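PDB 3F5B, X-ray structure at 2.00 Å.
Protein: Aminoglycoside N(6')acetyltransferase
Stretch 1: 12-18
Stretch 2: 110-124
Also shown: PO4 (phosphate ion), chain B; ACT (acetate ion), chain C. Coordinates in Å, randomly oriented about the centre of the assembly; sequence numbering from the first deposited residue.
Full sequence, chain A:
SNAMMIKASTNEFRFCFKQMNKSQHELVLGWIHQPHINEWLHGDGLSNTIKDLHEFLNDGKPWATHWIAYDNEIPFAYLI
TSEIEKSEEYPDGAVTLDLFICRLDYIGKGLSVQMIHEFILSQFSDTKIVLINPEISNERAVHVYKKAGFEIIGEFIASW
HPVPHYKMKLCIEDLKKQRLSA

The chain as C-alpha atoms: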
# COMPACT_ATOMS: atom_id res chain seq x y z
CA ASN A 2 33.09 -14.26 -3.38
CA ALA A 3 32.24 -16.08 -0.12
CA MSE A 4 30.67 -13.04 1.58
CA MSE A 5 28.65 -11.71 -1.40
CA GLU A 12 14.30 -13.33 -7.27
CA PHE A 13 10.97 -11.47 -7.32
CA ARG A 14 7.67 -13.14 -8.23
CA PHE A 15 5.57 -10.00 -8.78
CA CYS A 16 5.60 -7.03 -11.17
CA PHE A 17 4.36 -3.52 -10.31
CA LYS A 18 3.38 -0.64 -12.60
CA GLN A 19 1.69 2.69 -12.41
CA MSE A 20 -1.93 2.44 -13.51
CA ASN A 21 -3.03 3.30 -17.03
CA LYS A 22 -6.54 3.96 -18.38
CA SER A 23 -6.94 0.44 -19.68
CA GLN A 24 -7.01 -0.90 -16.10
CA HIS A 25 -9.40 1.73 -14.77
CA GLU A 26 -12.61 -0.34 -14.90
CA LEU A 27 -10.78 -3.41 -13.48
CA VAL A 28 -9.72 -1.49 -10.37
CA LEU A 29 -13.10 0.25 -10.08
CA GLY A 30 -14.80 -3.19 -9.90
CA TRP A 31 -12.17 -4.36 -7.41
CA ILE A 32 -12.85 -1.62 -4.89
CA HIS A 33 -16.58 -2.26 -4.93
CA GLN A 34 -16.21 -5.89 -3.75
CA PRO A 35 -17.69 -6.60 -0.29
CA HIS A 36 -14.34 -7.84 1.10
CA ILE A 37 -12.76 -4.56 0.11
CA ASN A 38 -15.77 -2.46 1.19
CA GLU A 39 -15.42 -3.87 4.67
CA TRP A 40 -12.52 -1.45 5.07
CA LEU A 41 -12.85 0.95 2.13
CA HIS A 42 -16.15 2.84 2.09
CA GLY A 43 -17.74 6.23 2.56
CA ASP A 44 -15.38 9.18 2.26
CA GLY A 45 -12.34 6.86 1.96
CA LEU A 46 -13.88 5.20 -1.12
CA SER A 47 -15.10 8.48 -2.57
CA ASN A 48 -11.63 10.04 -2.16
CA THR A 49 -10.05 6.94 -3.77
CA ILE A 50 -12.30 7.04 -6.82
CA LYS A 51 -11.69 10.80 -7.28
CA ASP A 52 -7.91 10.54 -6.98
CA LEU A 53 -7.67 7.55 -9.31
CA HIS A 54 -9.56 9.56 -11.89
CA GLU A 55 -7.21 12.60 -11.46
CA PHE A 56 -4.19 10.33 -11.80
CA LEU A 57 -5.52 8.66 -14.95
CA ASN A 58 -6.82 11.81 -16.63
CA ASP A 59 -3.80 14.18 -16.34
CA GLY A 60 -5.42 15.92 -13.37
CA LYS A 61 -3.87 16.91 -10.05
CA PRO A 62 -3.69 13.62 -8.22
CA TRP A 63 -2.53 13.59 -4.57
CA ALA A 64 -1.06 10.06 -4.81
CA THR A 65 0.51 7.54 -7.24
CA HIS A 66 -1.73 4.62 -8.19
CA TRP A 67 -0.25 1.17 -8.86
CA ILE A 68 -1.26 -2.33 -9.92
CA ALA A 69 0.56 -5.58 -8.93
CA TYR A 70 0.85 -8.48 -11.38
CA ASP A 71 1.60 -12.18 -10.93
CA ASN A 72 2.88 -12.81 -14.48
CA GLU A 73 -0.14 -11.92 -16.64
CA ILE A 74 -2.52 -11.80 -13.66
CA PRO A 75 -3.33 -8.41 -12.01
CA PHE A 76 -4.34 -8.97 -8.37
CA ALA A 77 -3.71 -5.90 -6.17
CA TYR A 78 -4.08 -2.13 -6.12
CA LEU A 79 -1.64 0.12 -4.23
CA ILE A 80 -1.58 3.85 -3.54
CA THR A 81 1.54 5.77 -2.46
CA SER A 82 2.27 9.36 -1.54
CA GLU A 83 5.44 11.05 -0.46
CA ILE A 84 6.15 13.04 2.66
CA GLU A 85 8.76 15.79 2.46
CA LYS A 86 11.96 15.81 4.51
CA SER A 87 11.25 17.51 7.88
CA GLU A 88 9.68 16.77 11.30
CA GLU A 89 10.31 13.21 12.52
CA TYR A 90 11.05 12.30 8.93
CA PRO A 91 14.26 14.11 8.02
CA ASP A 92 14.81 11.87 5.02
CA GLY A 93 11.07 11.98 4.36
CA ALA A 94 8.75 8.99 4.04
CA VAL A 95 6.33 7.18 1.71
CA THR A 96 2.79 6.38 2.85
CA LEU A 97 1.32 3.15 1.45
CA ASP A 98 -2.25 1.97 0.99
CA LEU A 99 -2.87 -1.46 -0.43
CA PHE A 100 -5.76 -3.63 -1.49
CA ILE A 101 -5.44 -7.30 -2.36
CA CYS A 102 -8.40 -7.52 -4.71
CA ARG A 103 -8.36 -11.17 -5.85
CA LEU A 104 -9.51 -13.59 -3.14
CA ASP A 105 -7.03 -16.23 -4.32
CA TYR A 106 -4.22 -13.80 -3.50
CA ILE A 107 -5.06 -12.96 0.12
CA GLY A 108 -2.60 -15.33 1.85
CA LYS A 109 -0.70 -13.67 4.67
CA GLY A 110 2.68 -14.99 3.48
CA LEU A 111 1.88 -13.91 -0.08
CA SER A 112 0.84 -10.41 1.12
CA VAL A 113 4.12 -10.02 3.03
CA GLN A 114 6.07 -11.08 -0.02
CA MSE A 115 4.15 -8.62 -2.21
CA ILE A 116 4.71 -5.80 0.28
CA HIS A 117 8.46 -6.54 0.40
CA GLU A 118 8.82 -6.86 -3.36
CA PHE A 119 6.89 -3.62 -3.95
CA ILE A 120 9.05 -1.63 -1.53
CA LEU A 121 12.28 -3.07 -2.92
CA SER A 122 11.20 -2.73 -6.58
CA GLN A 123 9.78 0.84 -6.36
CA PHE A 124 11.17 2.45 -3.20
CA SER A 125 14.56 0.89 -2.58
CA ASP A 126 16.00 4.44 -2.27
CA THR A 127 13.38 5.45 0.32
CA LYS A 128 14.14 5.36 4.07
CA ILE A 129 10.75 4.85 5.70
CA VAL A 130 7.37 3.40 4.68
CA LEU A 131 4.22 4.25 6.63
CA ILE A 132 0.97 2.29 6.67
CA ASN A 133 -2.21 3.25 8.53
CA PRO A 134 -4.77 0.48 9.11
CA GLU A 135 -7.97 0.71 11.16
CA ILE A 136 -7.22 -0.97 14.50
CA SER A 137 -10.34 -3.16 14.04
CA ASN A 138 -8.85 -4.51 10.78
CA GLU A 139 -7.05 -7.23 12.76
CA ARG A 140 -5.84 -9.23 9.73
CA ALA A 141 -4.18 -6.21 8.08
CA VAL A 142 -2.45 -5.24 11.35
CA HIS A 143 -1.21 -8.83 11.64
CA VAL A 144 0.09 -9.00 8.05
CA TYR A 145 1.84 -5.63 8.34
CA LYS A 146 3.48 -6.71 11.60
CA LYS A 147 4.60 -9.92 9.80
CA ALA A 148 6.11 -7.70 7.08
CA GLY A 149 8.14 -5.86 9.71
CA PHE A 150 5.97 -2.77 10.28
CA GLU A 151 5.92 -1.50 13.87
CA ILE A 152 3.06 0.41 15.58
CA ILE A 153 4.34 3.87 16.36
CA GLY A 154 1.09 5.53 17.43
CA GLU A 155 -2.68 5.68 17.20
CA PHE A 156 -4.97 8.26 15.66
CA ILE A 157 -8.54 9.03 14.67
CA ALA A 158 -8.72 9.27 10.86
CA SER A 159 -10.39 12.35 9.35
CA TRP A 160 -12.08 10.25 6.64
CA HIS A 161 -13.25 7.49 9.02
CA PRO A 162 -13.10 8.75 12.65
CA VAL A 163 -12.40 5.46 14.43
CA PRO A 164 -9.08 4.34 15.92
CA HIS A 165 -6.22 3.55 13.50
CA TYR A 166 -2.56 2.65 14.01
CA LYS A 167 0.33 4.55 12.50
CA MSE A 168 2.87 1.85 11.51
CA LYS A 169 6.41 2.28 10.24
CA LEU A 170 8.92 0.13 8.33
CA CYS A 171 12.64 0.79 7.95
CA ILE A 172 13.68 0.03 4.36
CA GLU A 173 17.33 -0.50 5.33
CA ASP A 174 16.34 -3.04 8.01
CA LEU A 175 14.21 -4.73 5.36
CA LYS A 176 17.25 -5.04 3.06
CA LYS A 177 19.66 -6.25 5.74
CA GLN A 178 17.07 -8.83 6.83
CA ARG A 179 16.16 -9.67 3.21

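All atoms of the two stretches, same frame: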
# COMPACT_ATOMS: atom_id res chain seq x y z
N GLU A 12 14.60 -14.74 -7.07
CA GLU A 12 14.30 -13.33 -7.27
C GLU A 12 12.80 -13.06 -7.12
O GLU A 12 12.07 -13.90 -6.57
CB GLU A 12 14.81 -12.87 -8.63
CG GLU A 12 14.47 -13.78 -9.78
CD GLU A 12 14.93 -13.22 -11.14
OE1 GLU A 12 14.16 -13.34 -12.12
OE2 GLU A 12 16.06 -12.66 -11.22
N PHE A 13 12.33 -11.91 -7.60
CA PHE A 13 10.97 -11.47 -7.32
C PHE A 13 9.91 -12.16 -8.17
O PHE A 13 10.08 -12.32 -9.36
CB PHE A 13 10.84 -9.96 -7.51
CG PHE A 13 11.59 -9.13 -6.49
CD1 PHE A 13 12.45 -9.72 -5.55
CD2 PHE A 13 11.46 -7.76 -6.50
CE1 PHE A 13 13.16 -8.94 -4.65
CE2 PHE A 13 12.15 -6.97 -5.60
CZ PHE A 13 13.01 -7.54 -4.68
N ARG A 14 8.79 -12.52 -7.55
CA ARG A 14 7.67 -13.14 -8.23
C ARG A 14 6.76 -12.11 -8.95
O ARG A 14 6.24 -12.38 -10.02
CB ARG A 14 6.83 -13.93 -7.21
CG ARG A 14 5.67 -14.72 -7.85
CD ARG A 14 4.69 -15.21 -6.76
NE ARG A 14 3.48 -15.79 -7.35
CZ ARG A 14 2.74 -16.72 -6.75
NH1 ARG A 14 3.11 -17.19 -5.55
NH2 ARG A 14 1.66 -17.21 -7.36
N PHE A 15 6.55 -10.96 -8.33
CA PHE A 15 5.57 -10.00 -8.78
C PHE A 15 6.15 -8.80 -9.54
O PHE A 15 7.34 -8.47 -9.40
CB PHE A 15 4.78 -9.45 -7.58
CG PHE A 15 4.18 -10.53 -6.72
CD1 PHE A 15 3.29 -11.46 -7.27
CD2 PHE A 15 4.47 -10.59 -5.36
CE1 PHE A 15 2.70 -12.43 -6.46
CE2 PHE A 15 3.91 -11.58 -4.56
CZ PHE A 15 3.04 -12.50 -5.11
N CYS A 16 5.28 -8.17 -10.33
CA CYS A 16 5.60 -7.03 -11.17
C CYS A 16 4.67 -5.90 -10.75
O CYS A 16 3.51 -6.15 -10.43
CB CYS A 16 5.33 -7.40 -12.63
SG CYS A 16 5.71 -6.07 -13.78
N PHE A 17 5.18 -4.68 -10.73
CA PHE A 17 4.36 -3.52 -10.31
C PHE A 17 4.49 -2.41 -11.36
O PHE A 17 5.59 -2.15 -11.88
CB PHE A 17 4.82 -3.00 -8.92
CG PHE A 17 4.86 -4.07 -7.86
CD1 PHE A 17 3.74 -4.36 -7.10
CD2 PHE A 17 6.06 -4.80 -7.63
CE1 PHE A 17 3.79 -5.38 -6.08
CE2 PHE A 17 6.11 -5.84 -6.65
CZ PHE A 17 4.98 -6.14 -5.89
N LYS A 18 3.37 -1.77 -11.67
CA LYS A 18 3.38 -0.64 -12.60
C LYS A 18 2.38 0.40 -12.18
O LYS A 18 1.38 0.09 -11.58
CB LYS A 18 3.11 -1.03 -14.08
CG LYS A 18 2.63 -2.44 -14.40
CD LYS A 18 3.83 -3.42 -14.62
CE LYS A 18 4.31 -3.61 -16.13
NZ LYS A 18 5.62 -2.87 -16.52
N GLY A 110 1.29 -14.88 3.94
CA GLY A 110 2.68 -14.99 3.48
C GLY A 110 2.86 -14.36 2.10
O GLY A 110 3.86 -13.68 1.84
N LEU A 111 1.89 -14.58 1.23
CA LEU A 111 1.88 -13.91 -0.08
C LEU A 111 1.81 -12.37 0.03
O LEU A 111 2.47 -11.66 -0.74
CB LEU A 111 0.70 -14.40 -0.91
CG LEU A 111 0.72 -13.97 -2.38
CD1 LEU A 111 0.00 -15.00 -3.28
CD2 LEU A 111 0.08 -12.57 -2.55
N SER A 112 0.98 -11.87 0.94
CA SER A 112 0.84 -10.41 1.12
C SER A 112 2.16 -9.80 1.61
O SER A 112 2.55 -8.74 1.14
CB SER A 112 -0.27 -10.09 2.11
OG SER A 112 -1.51 -10.52 1.59
N VAL A 113 2.85 -10.49 2.52
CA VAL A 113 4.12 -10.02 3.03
C VAL A 113 5.13 -9.99 1.88
O VAL A 113 5.88 -9.02 1.70
CB VAL A 113 4.62 -10.89 4.23
CG1 VAL A 113 6.06 -10.52 4.59
CG2 VAL A 113 3.70 -10.69 5.45
N GLN A 114 5.13 -11.04 1.07
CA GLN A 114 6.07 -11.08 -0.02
C GLN A 114 5.77 -9.93 -0.98
O GLN A 114 6.66 -9.27 -1.47
CB GLN A 114 6.00 -12.42 -0.76
CG GLN A 114 7.02 -12.53 -1.91
CD GLN A 114 6.97 -13.87 -2.62
OE1 GLN A 114 6.42 -14.83 -2.08
NE2 GLN A 114 7.54 -13.94 -3.83
N MSE A 115 4.50 -9.71 -1.27
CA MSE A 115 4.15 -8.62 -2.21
C MSE A 115 4.57 -7.26 -1.66
O MSE A 115 5.12 -6.41 -2.41
CB MSE A 115 2.66 -8.61 -2.53
CG MSE A 115 2.31 -7.68 -3.72
SE MSE A 115 0.56 -6.86 -3.43
CE MSE A 115 1.03 -5.86 -1.87
N ILE A 116 4.30 -7.04 -0.37
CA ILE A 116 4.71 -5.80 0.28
C ILE A 116 6.23 -5.61 0.13
O ILE A 116 6.68 -4.55 -0.33
CB ILE A 116 4.31 -5.77 1.80
CG1 ILE A 116 2.78 -5.63 1.95
CG2 ILE A 116 5.10 -4.68 2.54
CD1 ILE A 116 2.24 -5.95 3.34
N HIS A 117 7.00 -6.64 0.49
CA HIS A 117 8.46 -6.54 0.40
C HIS A 117 8.95 -6.31 -1.02
O HIS A 117 9.82 -5.45 -1.26
CB HIS A 117 9.16 -7.74 1.01
CG HIS A 117 9.01 -7.83 2.50
ND1 HIS A 117 9.42 -8.93 3.21
CD2 HIS A 117 8.47 -6.98 3.40
CE1 HIS A 117 9.15 -8.75 4.49
NE2 HIS A 117 8.59 -7.57 4.63
N GLU A 118 8.40 -7.06 -1.96
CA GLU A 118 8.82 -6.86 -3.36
C GLU A 118 8.43 -5.48 -3.90
O GLU A 118 9.17 -4.89 -4.69
CB GLU A 118 8.24 -7.96 -4.24
CG GLU A 118 8.88 -9.35 -3.97
CD GLU A 118 8.39 -10.39 -4.97
OE1 GLU A 118 7.58 -10.01 -5.83
OE2 GLU A 118 8.80 -11.59 -4.91
N PHE A 119 7.28 -4.97 -3.51
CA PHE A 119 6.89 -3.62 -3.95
C PHE A 119 7.85 -2.55 -3.44
O PHE A 119 8.35 -1.70 -4.22
CB PHE A 119 5.47 -3.33 -3.52
CG PHE A 119 4.98 -1.94 -3.89
CD1 PHE A 119 4.78 -1.57 -5.22
CD2 PHE A 119 4.70 -1.02 -2.88
CE1 PHE A 119 4.31 -0.28 -5.55
CE2 PHE A 119 4.22 0.28 -3.21
CZ PHE A 119 4.03 0.64 -4.53
N ILE A 120 8.13 -2.60 -2.14
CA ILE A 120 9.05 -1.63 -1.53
C ILE A 120 10.44 -1.70 -2.16
O ILE A 120 11.01 -0.66 -2.50
CB ILE A 120 9.17 -1.80 0.01
CG1 ILE A 120 7.82 -1.46 0.63
CG2 ILE A 120 10.29 -0.86 0.57
CD1 ILE A 120 7.63 -2.01 2.05
N LEU A 121 10.99 -2.92 -2.30
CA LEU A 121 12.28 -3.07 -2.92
C LEU A 121 12.35 -2.75 -4.41
O LEU A 121 13.39 -2.30 -4.90
CB LEU A 121 12.89 -4.47 -2.64
CG LEU A 121 13.02 -4.82 -1.15
CD1 LEU A 121 13.41 -6.26 -0.96
CD2 LEU A 121 14.03 -3.88 -0.43
N SER A 122 11.26 -3.00 -5.14
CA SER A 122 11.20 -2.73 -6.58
C SER A 122 10.98 -1.24 -6.92
O SER A 122 11.45 -0.77 -7.95
CB SER A 122 10.04 -3.52 -7.24
OG SER A 122 10.28 -4.92 -7.14
N GLN A 123 10.22 -0.54 -6.07
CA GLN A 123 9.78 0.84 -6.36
C GLN A 123 10.30 1.90 -5.37
O GLN A 123 10.26 3.11 -5.64
CB GLN A 123 8.24 0.91 -6.46
CG GLN A 123 7.60 0.01 -7.57
CD GLN A 123 8.10 0.32 -8.96
OE1 GLN A 123 8.58 1.42 -9.23
NE2 GLN A 123 8.06 -0.66 -9.84
N PHE A 124 10.79 1.47 -4.21
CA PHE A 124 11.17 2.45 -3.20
C PHE A 124 12.43 2.05 -2.47
O PHE A 124 12.60 2.37 -1.30
CB PHE A 124 10.00 2.67 -2.22
CG PHE A 124 8.79 3.29 -2.88
CD1 PHE A 124 8.74 4.66 -3.10
CD2 PHE A 124 7.73 2.49 -3.32
CE1 PHE A 124 7.63 5.26 -3.73
CE2 PHE A 124 6.62 3.06 -3.98
CZ PHE A 124 6.57 4.45 -4.18
P PO4 B . 1.37 -20.59 -5.14
O1 PO4 B . 0.15 -20.92 -6.01
O2 PO4 B . 2.58 -20.62 -6.05
O3 PO4 B . 1.18 -19.19 -4.59
O4 PO4 B . 1.58 -21.54 -3.98
C ACT C . -1.83 -18.38 -6.46
O ACT C . -0.90 -18.67 -7.26
OXT ACT C . -3.00 -18.65 -6.88
CH3 ACT C . -1.58 -17.81 -5.08
O HOH W 1 5.15 -16.97 -3.62

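Stretch 1 lies across one side of helix 110-123, extended except at Arg 14, its strand portion running at 53° to the helix with the axes 8.8 Å apart at closest approach. The C-alpha atoms of Phe 13, Phe 15 and Phe 17 come nearest those of Glu 118, Met 115 and Phe 119. Phe 13, Arg 14, Phe 15 and Phe 17 all meet the helix, while Cys 16 and Lys 18 point away; the in-out alternation holds only along the strand, 15-18.

The organising residue is Glu 118. Its side chain leaves the helix with chi1 at m and chi2 at t, an extended reach that carries a flat carboxylate to the backbone of stretch 1. There it accepts two hydrogen bonds from successive amides: Arg 14 N to Glu 118 OE2 at 2.8 Å and Phe 15 N to Glu 118 OE1 at 2.9 Å. Arg 14, with phi/psi of -82/-38, breaks the extended run, and two neighbouring N-H groups face the same carboxylate. A buried charge needs such partners, and the helix supplies another: Gln 114, one turn earlier and fully extended through chi1 and chi2, donates from NE2 to Glu 118 OE2 at 2.9 Å.

Glu 118 CG sits over one face of the Phe 13 ring, 3.9 Å from the centroid, a CH-pi contact. The edge of that ring meets Leu 121, with Phe 13 CZ 3.7 Å from Leu 121 CB. Ser 122 turns its hydroxyl back to its own helix, OG donating to Glu 118 O at 2.7 Å.

Phe 15 and Phe 17 both take chi1 near -53° (m), with CA-to-CB directed toward the helix. Phe 15 places CZ 3.9 Å from Leu 111 CG and CE2 3.8 Å from Met 115 CB. Leu 111 starts sideways, but its t, t conformation brings its end nearer. Phe 17 has the largest area covered in the contact. Phe 119, with chi1 at t, presents its ring edge to the Phe 17 face, centroids 5.2 Å apart and planes at 62°, and Phe 119 CB also lies over the Phe 17 ring, 3.8 Å from its centroid. Phe 17 CE1 approaches CG of Met 115, which is selenomethionine here, at 3.6 Å.

At the solvent-facing margin Arg 14 is extended, t through chi3. Its NH1 donates to a water at 2.8 Å, and that water's O donates to Gln 114 OE1 at 2.9 Å, bridging the stretches. Two crystallisation ions also bind: Arg 14 NH1 donates to phosphate O3 and NH2 to acetate O, both at 2.9 Å.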